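Long-range contacts in leucine-rich repeat protein (Bacteroides thetaiotaomicron, PDB 4ECN), which is of unknown function but, as an extracellular leucine-rich repeat protein, probably binds other proteins: residues L137-G141 with P258-K262; Q217-T223 with E235-G241; D579-V585 with K601-I607. All coordinates share one frame; numbering follows the deposited sequence.

Contact 1. Residues L137-G141 with P258-K262; sequences LSKEG and PIQLK
Glu140 swings its CG opposite its own backbone N (chi1 -167°) and then bends at chi2, while Gln260 keeps CG beside its N and folds back at chi2 and chi3; together these turns carry the carboxylate and the amide to each other although the CB of Gln260 leads away from 137-141. The two residues follow directly on the ends of a parallel strand pair, 130-139 with 251-259, in the mixed sheet of the second DUF4458 region, a family of the transthyretin clan. Strand 130-139, the first of this sheet along the chain, pairs here with 251-259, the last, and on its other side with 202-212. Ser138 lies beside Pro258 and Lys139 beside Ile259, and both bonds of the pairing belong to Ile259: its N gives to Ser138 O at 2.7 Å, and its O takes the N of Glu140 at 2.9 Å.

On one face Ile259 reaches Leu137, CD1 to CD2 at 3.9 Å, the two side chains crossing obliquely, with Phe152 of a loop lying against both. Lys139 stretches out straight past CG, so that its CE skims Leu261 CD1 at 4.1 Å and its NZ is bonded to the backbone O of Asp199. On the other face the Glu140 side chain lies alongside Pro258, its OE2 3.6 Å from Pro258 CB.

The amide of Gln260 has three partners. Its NE2 gives to Pro258 O at 3.1 Å and to Glu140, and its OE1 accepts from Lys262 NZ, which lies in the carbonyl plane on a lone pair. Glu140 OE1 lies 2.9 Å from Gln260 NE2 and in the plane of the amide, yet the NH2 group meets that oxygen from above the carboxylate, the two planes standing 79° apart.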
loop_
_atom_site.group_PDB
_atom_site.type_symbol
_atom_site.label_atom_id
_atom_site.label_comp_id
_atom_site.label_asym_id
_atom_site.label_seq_id
_atom_site.Cartn_x
_atom_site.Cartn_y
_atom_site.Cartn_z
ATOM N N LEU A 137 37.473 31.524 -8.205
ATOM C CA LEU A 137 36.352 31.943 -7.367
ATOM C C LEU A 137 36.274 33.469 -7.380
ATOM O O LEU A 137 37.285 34.127 -7.169
ATOM C CB LEU A 137 36.506 31.395 -5.938
ATOM C CG LEU A 137 36.182 29.926 -5.674
ATOM C CD1 LEU A 137 37.212 28.976 -6.299
ATOM C CD2 LEU A 137 36.151 29.664 -4.180
ATOM N N SER A 138 35.091 34.026 -7.666
ATOM C CA SER A 138 34.895 35.465 -7.802
ATOM C C SER A 138 33.618 35.938 -7.121
ATOM O O SER A 138 32.640 35.185 -7.104
ATOM C CB SER A 138 34.822 35.816 -9.286
ATOM O OG SER A 138 35.738 35.072 -10.079
ATOM N N LYS A 139 33.598 37.193 -6.609
ATOM C CA LYS A 139 32.402 37.788 -5.995
ATOM C C LYS A 139 31.386 38.206 -7.070
ATOM O O LYS A 139 31.732 38.959 -7.978
ATOM C CB LYS A 139 32.750 39.003 -5.121
ATOM C CG LYS A 139 33.552 38.720 -3.865
ATOM C CD LYS A 139 33.604 39.985 -3.001
ATOM C CE LYS A 139 34.384 39.820 -1.719
ATOM N NZ LYS A 139 34.336 41.044 -0.874
ATOM N N GLU A 140 30.144 37.707 -6.967
ATOM C CA GLU A 140 29.016 37.991 -7.875
ATOM C C GLU A 140 27.808 38.407 -7.034
ATOM O O GLU A 140 27.765 38.102 -5.836
ATOM C CB GLU A 140 28.687 36.760 -8.764
ATOM C CG GLU A 140 27.752 37.025 -9.943
ATOM C CD GLU A 140 26.668 35.987 -10.200
ATOM O OE1 GLU A 140 25.702 35.937 -9.404
ATOM O OE2 GLU A 140 26.736 35.281 -11.235
ATOM N N GLY A 141 26.853 39.105 -7.655
ATOM C CA GLY A 141 25.628 39.561 -7.000
ATOM C C GLY A 141 25.840 40.739 -6.066
ATOM O O GLY A 141 25.137 41.751 -6.163
ATOM N N PRO A 258 31.072 31.629 -9.436
ATOM C CA PRO A 258 30.518 32.890 -8.904
ATOM C C PRO A 258 30.029 32.799 -7.444
ATOM O O PRO A 258 28.871 32.446 -7.183
ATOM C CB PRO A 258 29.338 33.169 -9.844
ATOM C CG PRO A 258 28.901 31.846 -10.302
ATOM C CD PRO A 258 30.139 30.999 -10.392
ATOM N N ILE A 259 30.893 33.211 -6.503
ATOM C CA ILE A 259 30.593 33.181 -5.071
ATOM C C ILE A 259 29.567 34.281 -4.756
ATOM O O ILE A 259 29.726 35.409 -5.205
ATOM C CB ILE A 259 31.892 33.309 -4.240
ATOM C CG1 ILE A 259 32.910 32.187 -4.603
ATOM C CG2 ILE A 259 31.612 33.357 -2.722
ATOM C CD1 ILE A 259 32.444 30.725 -4.430
ATOM N N GLN A 260 28.505 33.930 -4.006
ATOM C CA GLN A 260 27.391 34.823 -3.680
ATOM C C GLN A 260 27.500 35.484 -2.306
ATOM O O GLN A 260 27.003 36.608 -2.143
ATOM C CB GLN A 260 26.065 34.040 -3.716
ATOM C CG GLN A 260 25.742 33.388 -5.055
ATOM C CD GLN A 260 25.591 34.377 -6.183
ATOM O OE1 GLN A 260 24.821 35.345 -6.102
ATOM N NE2 GLN A 260 26.304 34.124 -7.274
ATOM N N LEU A 261 28.086 34.759 -1.312
ATOM C CA LEU A 261 28.229 35.162 0.098
ATOM C C LEU A 261 26.847 35.455 0.662
ATOM O O LEU A 261 26.574 36.562 1.138
ATOM C CB LEU A 261 29.170 36.371 0.283
ATOM C CG LEU A 261 30.568 36.279 -0.314
ATOM C CD1 LEU A 261 31.181 37.658 -0.455
ATOM C CD2 LEU A 261 31.461 35.370 0.487
ATOM N N LYS A 262 25.944 34.487 0.508
ATOM C CA LYS A 262 24.565 34.627 0.958
ATOM C C LYS A 262 24.164 33.473 1.885
ATOM O O LYS A 262 24.941 32.544 2.141
ATOM C CB LYS A 262 23.598 34.687 -0.247
ATOM C CG LYS A 262 23.812 35.824 -1.227
ATOM C CD LYS A 262 22.847 35.678 -2.401
ATOM C CE LYS A 262 23.089 36.677 -3.508
ATOM N NZ LYS A 262 22.227 36.411 -4.692
#

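Contact 2. Residues Q217-T223 with E235-G241; sequences QVVAYTT and ETQSVRG
Tyr221 reaches across to Glu235 within an antiparallel beta hairpin, strands 214-227 and 230-238, and the tight, buried part of the contact is built round its ring. With CG between backbone N and carbonyl carbon (chi1 69°), the ring lies over the partner strand. Its OH gives to Glu235 OE2 at 2.6 Å, the oxygen sitting in the ring plane but approached from above the carboxylate. Val239 CG1 touches the ring edge at CE2, 3.7 Å away, and Gln237 runs alongside. Tyr221 and Gln237 form a hydrogen-bonded pair; on the reverse face Thr222 OG1 and Thr236 OG1 share a hydrogen bond of 3.2 Å.

Beyond strand 230-238 the pairing is looser and Arg240 faces solvent, though Gly241 N still gives Val218 O a nearly straight bond of 2.8 Å. Val219 and Ala220 form a classic beta bulge opposite Thr161 of strand 157-164. Arg240 lays one guanidinium face on Val219 CG1, with a salt bridge to Glu307, and Gln217 NE2 gives to Gly241 O.

Strand 157-164 flanks 217-223 on its other edge, strand 251-259 covers the Tyr221 face through Pro258 and Ile259, and Lys272 of helix 266-280 bonds Thr236 OG1 on the reverse.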
loop_
_atom_site.group_PDB
_atom_site.type_symbol
_atom_site.label_atom_id
_atom_site.label_comp_id
_atom_site.label_asym_id
_atom_site.label_seq_id
_atom_site.Cartn_x
_atom_site.Cartn_y
_atom_site.Cartn_z
ATOM N N GLN A 217 29.415 25.052 -17.753
ATOM C CA GLN A 217 29.061 26.113 -16.830
ATOM C C GLN A 217 29.036 25.553 -15.420
ATOM O O GLN A 217 28.547 24.429 -15.230
ATOM C CB GLN A 217 27.719 26.756 -17.168
ATOM C CG GLN A 217 27.714 27.709 -18.340
ATOM C CD GLN A 217 26.335 28.285 -18.469
ATOM O OE1 GLN A 217 25.406 27.627 -18.978
ATOM N NE2 GLN A 217 26.148 29.488 -17.919
ATOM N N VAL A 218 29.536 26.322 -14.428
ATOM C CA VAL A 218 29.421 25.912 -13.035
ATOM C C VAL A 218 27.944 26.152 -12.676
ATOM O O VAL A 218 27.421 27.234 -12.946
ATOM C CB VAL A 218 30.436 26.600 -12.088
ATOM C CG1 VAL A 218 30.143 26.263 -10.627
ATOM C CG2 VAL A 218 31.860 26.171 -12.432
ATOM N N VAL A 219 27.252 25.113 -12.175
ATOM C CA VAL A 219 25.821 25.186 -11.893
ATOM C C VAL A 219 25.530 25.111 -10.354
ATOM O O VAL A 219 24.388 25.340 -9.932
ATOM C CB VAL A 219 25.032 24.093 -12.675
ATOM C CG1 VAL A 219 25.096 24.359 -14.175
ATOM C CG2 VAL A 219 25.493 22.672 -12.342
ATOM N N ALA A 220 26.555 24.846 -9.531
ATOM C CA ALA A 220 26.395 24.803 -8.069
ATOM C C ALA A 220 27.736 24.715 -7.342
ATOM O O ALA A 220 28.709 24.190 -7.890
ATOM C CB ALA A 220 25.525 23.613 -7.662
ATOM N N TYR A 221 27.774 25.190 -6.090
ATOM C CA TYR A 221 28.974 25.074 -5.254
ATOM C C TYR A 221 28.609 25.038 -3.763
ATOM O O TYR A 221 27.542 25.516 -3.345
ATOM C CB TYR A 221 30.001 26.211 -5.510
ATOM C CG TYR A 221 29.530 27.574 -5.048
ATOM C CD1 TYR A 221 29.741 28.000 -3.737
ATOM C CD2 TYR A 221 28.809 28.409 -5.899
ATOM C CE1 TYR A 221 29.243 29.221 -3.284
ATOM C CE2 TYR A 221 28.314 29.635 -5.459
ATOM C CZ TYR A 221 28.545 30.042 -4.153
ATOM O OH TYR A 221 28.089 31.260 -3.720
ATOM N N THR A 222 29.537 24.486 -2.973
ATOM C CA THR A 222 29.523 24.459 -1.519
ATOM C C THR A 222 30.912 24.913 -1.078
ATOM O O THR A 222 31.909 24.297 -1.477
ATOM C CB THR A 222 29.101 23.095 -0.965
ATOM O OG1 THR A 222 27.822 22.749 -1.491
ATOM C CG2 THR A 222 29.015 23.095 0.536
ATOM N N THR A 223 30.984 26.025 -0.319
ATOM C CA THR A 223 32.268 26.520 0.202
ATOM C C THR A 223 32.441 26.050 1.664
ATOM O O THR A 223 31.451 25.880 2.383
ATOM C CB THR A 223 32.407 28.049 0.072
ATOM O OG1 THR A 223 31.236 28.675 0.583
ATOM C CG2 THR A 223 32.654 28.501 -1.360
ATOM N N GLU A 235 28.254 28.004 2.706
ATOM C CA GLU A 235 27.032 28.193 1.920
ATOM C C GLU A 235 26.942 27.169 0.789
ATOM O O GLU A 235 27.947 26.585 0.387
ATOM C CB GLU A 235 26.929 29.620 1.328
ATOM C CG GLU A 235 27.847 29.881 0.143
ATOM C CD GLU A 235 27.660 31.207 -0.563
ATOM O OE1 GLU A 235 26.536 31.755 -0.526
ATOM O OE2 GLU A 235 28.634 31.675 -1.197
ATOM N N THR A 236 25.745 27.006 0.245
ATOM C CA THR A 236 25.480 26.143 -0.892
ATOM C C THR A 236 24.596 26.957 -1.807
ATOM O O THR A 236 23.586 27.508 -1.354
ATOM C CB THR A 236 24.888 24.771 -0.476
ATOM O OG1 THR A 236 25.741 24.139 0.473
ATOM C CG2 THR A 236 24.751 23.834 -1.640
ATOM N N GLN A 237 25.002 27.107 -3.064
ATOM C CA GLN A 237 24.203 27.893 -3.989
ATOM C C GLN A 237 24.066 27.230 -5.337
ATOM O O GLN A 237 25.007 26.587 -5.810
ATOM C CB GLN A 237 24.819 29.287 -4.205
ATOM C CG GLN A 237 24.972 30.177 -2.976
ATOM C CD GLN A 237 23.702 30.644 -2.319
ATOM O OE1 GLN A 237 22.646 30.777 -2.939
ATOM N NE2 GLN A 237 23.812 30.991 -1.046
ATOM N N SER A 238 22.890 27.409 -5.964
ATOM C CA SER A 238 22.638 27.038 -7.352
ATOM C C SER A 238 22.958 28.275 -8.164
ATOM O O SER A 238 22.446 29.367 -7.864
ATOM C CB SER A 238 21.218 26.530 -7.576
ATOM O OG SER A 238 21.117 25.960 -8.872
ATOM N N VAL A 239 23.905 28.147 -9.092
ATOM C CA VAL A 239 24.375 29.273 -9.882
ATOM C C VAL A 239 24.448 28.900 -11.370
ATOM O O VAL A 239 24.057 27.801 -11.775
ATOM C CB VAL A 239 25.764 29.762 -9.360
ATOM C CG1 VAL A 239 25.658 30.422 -7.985
ATOM C CG2 VAL A 239 26.803 28.641 -9.356
ATOM N N ARG A 240 24.940 29.861 -12.173
ATOM C CA ARG A 240 25.238 29.796 -13.599
ATOM C C ARG A 240 26.496 30.619 -13.837
ATOM O O ARG A 240 26.431 31.823 -14.079
ATOM C CB ARG A 240 24.056 30.261 -14.475
ATOM C CG ARG A 240 22.916 29.253 -14.635
ATOM C CD ARG A 240 23.351 27.992 -15.380
ATOM N NE ARG A 240 22.232 27.106 -15.705
ATOM C CZ ARG A 240 21.686 26.239 -14.856
ATOM N NH1 ARG A 240 22.119 26.161 -13.601
ATOM N NH2 ARG A 240 20.684 25.459 -15.248
ATOM N N GLY A 241 27.635 29.971 -13.659
ATOM C CA GLY A 241 28.936 30.573 -13.874
ATOM C C GLY A 241 29.161 30.791 -15.351
ATOM O O GLY A 241 28.518 30.151 -16.189
#

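Contact 3. Residues D579-V585 with K601-I607; sequences DCVHNKV and KLDYNQI
Segments 579-585 and 601-607 run in parallel register from Asp579 beside Lys601, where strands 577-579 and 596-601 end, and Cys580 N gives an almost straight bond to Lys601 O at 2.9 Å. Past this point both chains follow the same winding course of successive leucine-rich repeat turns, His582 N reaching Asp603 O and Gln606 N reaching Val585 O.

Asn605 bridges the two turns. Its ND2 gives to Cys580 O at 2.8 Å, with that oxygen in the amide plane, and to Leu602 O of its own segment; its OD1 accepts from Val585 N at 3.1 Å. Asn583 repeats this one coil earlier, its ND2 on Met555 O and its OD1 taking Leu560 N. Such a row of asparagines, bonded from coil to coil, is characteristic of leucine-rich repeats. Inside the coil, Val585 CG1 packs beside Ile607 CG1 at 3.8 Å.

On the outer side His582 and Tyr604 point the same way as an offset stack, centroids 4.2 Å apart and planes 16° apart. Tyr604 CB sits over the centre of the imidazole in a CH-pi contact, while His582 NE2 lies over the tyrosine ring toward its rim. Tyr557 and His628 carry the aromatic row on to the adjoining coils.

Using both ends of one buried amide, Asn605 satisfies backbone groups that the irregular turns leave without strand partners, which fixes the amide's rotation and ties neighbouring coils together.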
loop_
_atom_site.group_PDB
_atom_site.type_symbol
_atom_site.label_atom_id
_atom_site.label_comp_id
_atom_site.label_asym_id
_atom_site.label_seq_id
_atom_site.Cartn_x
_atom_site.Cartn_y
_atom_site.Cartn_z
ATOM N N ASP A 579 -12.719 -1.646 13.499
ATOM C CA ASP A 579 -12.279 -2.892 12.889
ATOM C C ASP A 579 -11.540 -3.722 13.931
ATOM O O ASP A 579 -10.469 -3.319 14.369
ATOM C CB ASP A 579 -11.377 -2.605 11.666
ATOM C CG ASP A 579 -10.383 -3.707 11.310
ATOM O OD1 ASP A 579 -10.789 -4.870 11.256
ATOM O OD2 ASP A 579 -9.200 -3.390 11.056
ATOM N N CYS A 580 -12.100 -4.877 14.313
ATOM C CA CYS A 580 -11.517 -5.836 15.245
ATOM C C CYS A 580 -11.506 -7.206 14.642
ATOM O O CYS A 580 -11.574 -8.203 15.365
ATOM C CB CYS A 580 -12.272 -5.839 16.561
ATOM S SG CYS A 580 -11.777 -4.519 17.668
ATOM N N VAL A 581 -11.412 -7.281 13.329
ATOM C CA VAL A 581 -11.405 -8.571 12.671
ATOM C C VAL A 581 -10.117 -9.304 13.030
ATOM O O VAL A 581 -9.104 -8.677 13.337
ATOM C CB VAL A 581 -11.601 -8.461 11.148
ATOM C CG1 VAL A 581 -12.799 -7.585 10.836
ATOM C CG2 VAL A 581 -10.354 -7.935 10.451
ATOM N N HIS A 582 -10.192 -10.636 13.033
ATOM C CA HIS A 582 -9.090 -11.560 13.253
ATOM C C HIS A 582 -8.283 -11.217 14.512
ATOM O O HIS A 582 -7.044 -11.130 14.502
ATOM C CB HIS A 582 -8.178 -11.630 12.030
ATOM C CG HIS A 582 -8.883 -12.216 10.854
ATOM N ND1 HIS A 582 -9.546 -11.419 9.943
ATOM C CD2 HIS A 582 -9.060 -13.512 10.511
ATOM C CE1 HIS A 582 -10.076 -12.244 9.055
ATOM N NE2 HIS A 582 -9.822 -13.515 9.361
ATOM N N ASN A 583 -9.008 -11.082 15.613
ATOM C CA ASN A 583 -8.414 -10.980 16.925
ATOM C C ASN A 583 -8.770 -12.285 17.578
ATOM O O ASN A 583 -8.974 -13.271 16.857
ATOM C CB ASN A 583 -8.859 -9.731 17.674
ATOM C CG ASN A 583 -8.122 -8.469 17.264
ATOM O OD1 ASN A 583 -7.307 -7.942 18.013
ATOM N ND2 ASN A 583 -8.381 -7.951 16.072
ATOM N N LYS A 584 -8.863 -12.328 18.902
ATOM C CA LYS A 584 -9.258 -13.539 19.633
ATOM C C LYS A 584 -10.292 -13.108 20.685
ATOM O O LYS A 584 -10.364 -13.685 21.783
ATOM C CB LYS A 584 -8.014 -14.261 20.249
ATOM C CG LYS A 584 -7.097 -15.023 19.254
ATOM C CD LYS A 584 -6.031 -14.155 18.569
ATOM C CE LYS A 584 -5.209 -14.883 17.521
ATOM N NZ LYS A 584 -4.293 -13.958 16.785
ATOM N N VAL A 585 -11.105 -12.073 20.315
ATOM C CA VAL A 585 -12.052 -11.403 21.205
ATOM C C VAL A 585 -13.103 -12.404 21.699
ATOM O O VAL A 585 -13.872 -12.947 20.908
ATOM C CB VAL A 585 -12.712 -10.145 20.580
ATOM C CG1 VAL A 585 -13.718 -9.516 21.537
ATOM C CG2 VAL A 585 -11.659 -9.114 20.203
ATOM N N LYS A 601 -16.846 -3.733 12.177
ATOM C CA LYS A 601 -16.369 -5.010 11.657
ATOM C C LYS A 601 -15.799 -5.829 12.812
ATOM O O LYS A 601 -14.703 -5.545 13.297
ATOM C CB LYS A 601 -15.326 -4.796 10.540
ATOM C CG LYS A 601 -15.797 -4.032 9.291
ATOM C CD LYS A 601 -16.805 -4.806 8.417
ATOM C CE LYS A 601 -17.163 -3.974 7.212
ATOM N NZ LYS A 601 -17.990 -4.729 6.240
ATOM N N LEU A 602 -16.586 -6.801 13.306
ATOM C CA LEU A 602 -16.172 -7.643 14.430
ATOM C C LEU A 602 -15.943 -9.091 13.979
ATOM O O LEU A 602 -15.752 -9.966 14.821
ATOM C CB LEU A 602 -17.234 -7.589 15.549
ATOM C CG LEU A 602 -17.422 -6.241 16.286
ATOM C CD1 LEU A 602 -18.697 -6.236 17.081
ATOM C CD2 LEU A 602 -16.238 -5.899 17.185
ATOM N N ASP A 603 -15.875 -9.327 12.646
ATOM C CA ASP A 603 -15.709 -10.654 12.048
ATOM C C ASP A 603 -14.457 -11.383 12.520
ATOM O O ASP A 603 -13.468 -10.757 12.886
ATOM C CB ASP A 603 -15.658 -10.556 10.531
ATOM C CG ASP A 603 -16.719 -9.658 9.944
ATOM O OD1 ASP A 603 -16.501 -8.428 9.920
ATOM O OD2 ASP A 603 -17.758 -10.186 9.485
ATOM N N TYR A 604 -14.513 -12.718 12.504
ATOM C CA TYR A 604 -13.430 -13.630 12.879
ATOM C C TYR A 604 -12.892 -13.342 14.274
ATOM O O TYR A 604 -11.787 -12.828 14.428
ATOM C CB TYR A 604 -12.283 -13.599 11.864
ATOM C CG TYR A 604 -12.657 -14.174 10.513
ATOM C CD1 TYR A 604 -13.200 -13.368 9.512
ATOM C CD2 TYR A 604 -12.476 -15.524 10.235
ATOM C CE1 TYR A 604 -13.549 -13.893 8.267
ATOM C CE2 TYR A 604 -12.828 -16.062 8.996
ATOM C CZ TYR A 604 -13.361 -15.242 8.012
ATOM O OH TYR A 604 -13.687 -15.764 6.780
ATOM N N ASN A 605 -13.675 -13.718 15.295
ATOM C CA ASN A 605 -13.323 -13.647 16.720
ATOM C C ASN A 605 -14.018 -14.823 17.452
ATOM O O ASN A 605 -14.310 -15.842 16.822
ATOM C CB ASN A 605 -13.691 -12.286 17.316
ATOM C CG ASN A 605 -12.780 -11.155 16.922
ATOM O OD1 ASN A 605 -11.655 -11.044 17.398
ATOM N ND2 ASN A 605 -13.296 -10.211 16.165
ATOM N N GLN A 606 -14.302 -14.684 18.750
ATOM C CA GLN A 606 -14.964 -15.721 19.541
ATOM C C GLN A 606 -16.023 -15.078 20.458
ATOM O O GLN A 606 -16.120 -15.404 21.643
ATOM C CB GLN A 606 -13.914 -16.516 20.344
ATOM C CG GLN A 606 -13.212 -17.590 19.516
ATOM C CD GLN A 606 -11.728 -17.597 19.742
ATOM O OE1 GLN A 606 -11.228 -17.712 20.885
ATOM N NE2 GLN A 606 -10.991 -17.505 18.633
ATOM N N ILE A 607 -16.808 -14.160 19.897
ATOM C CA ILE A 607 -17.848 -13.425 20.612
ATOM C C ILE A 607 -19.097 -14.302 20.655
ATOM O O ILE A 607 -19.487 -14.844 19.622
ATOM C CB ILE A 607 -18.075 -12.046 19.921
ATOM C CG1 ILE A 607 -16.760 -11.218 19.957
ATOM C CG2 ILE A 607 -19.247 -11.283 20.541
ATOM C CD1 ILE A 607 -16.515 -10.267 18.786
HETATM O O HOH W 1 -10.596 -16.092 16.196
#

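Contacts 1 and 2 belong to one mixed sheet of the second DUF4458 region, with centres about 9 Å apart; contact 2 is nested in the loop that contact 1 closes. They touch directly: Tyr221 OH probably bonds Gln260 N, and Glu235 OE1 probably bonds Lys262 N, so the hairpin receives the chain as it leaves strand 251-259 toward the leucine-rich repeats. Contact 3 comes later in sequence, joining consecutive coils of that solenoid on the opposite side of the chain's centre, about 66 Å from contact 1 and 59 Å from contact 2 between centres. The elongated chain thus sets two DUF4458 sheet modules ahead of a repeat array.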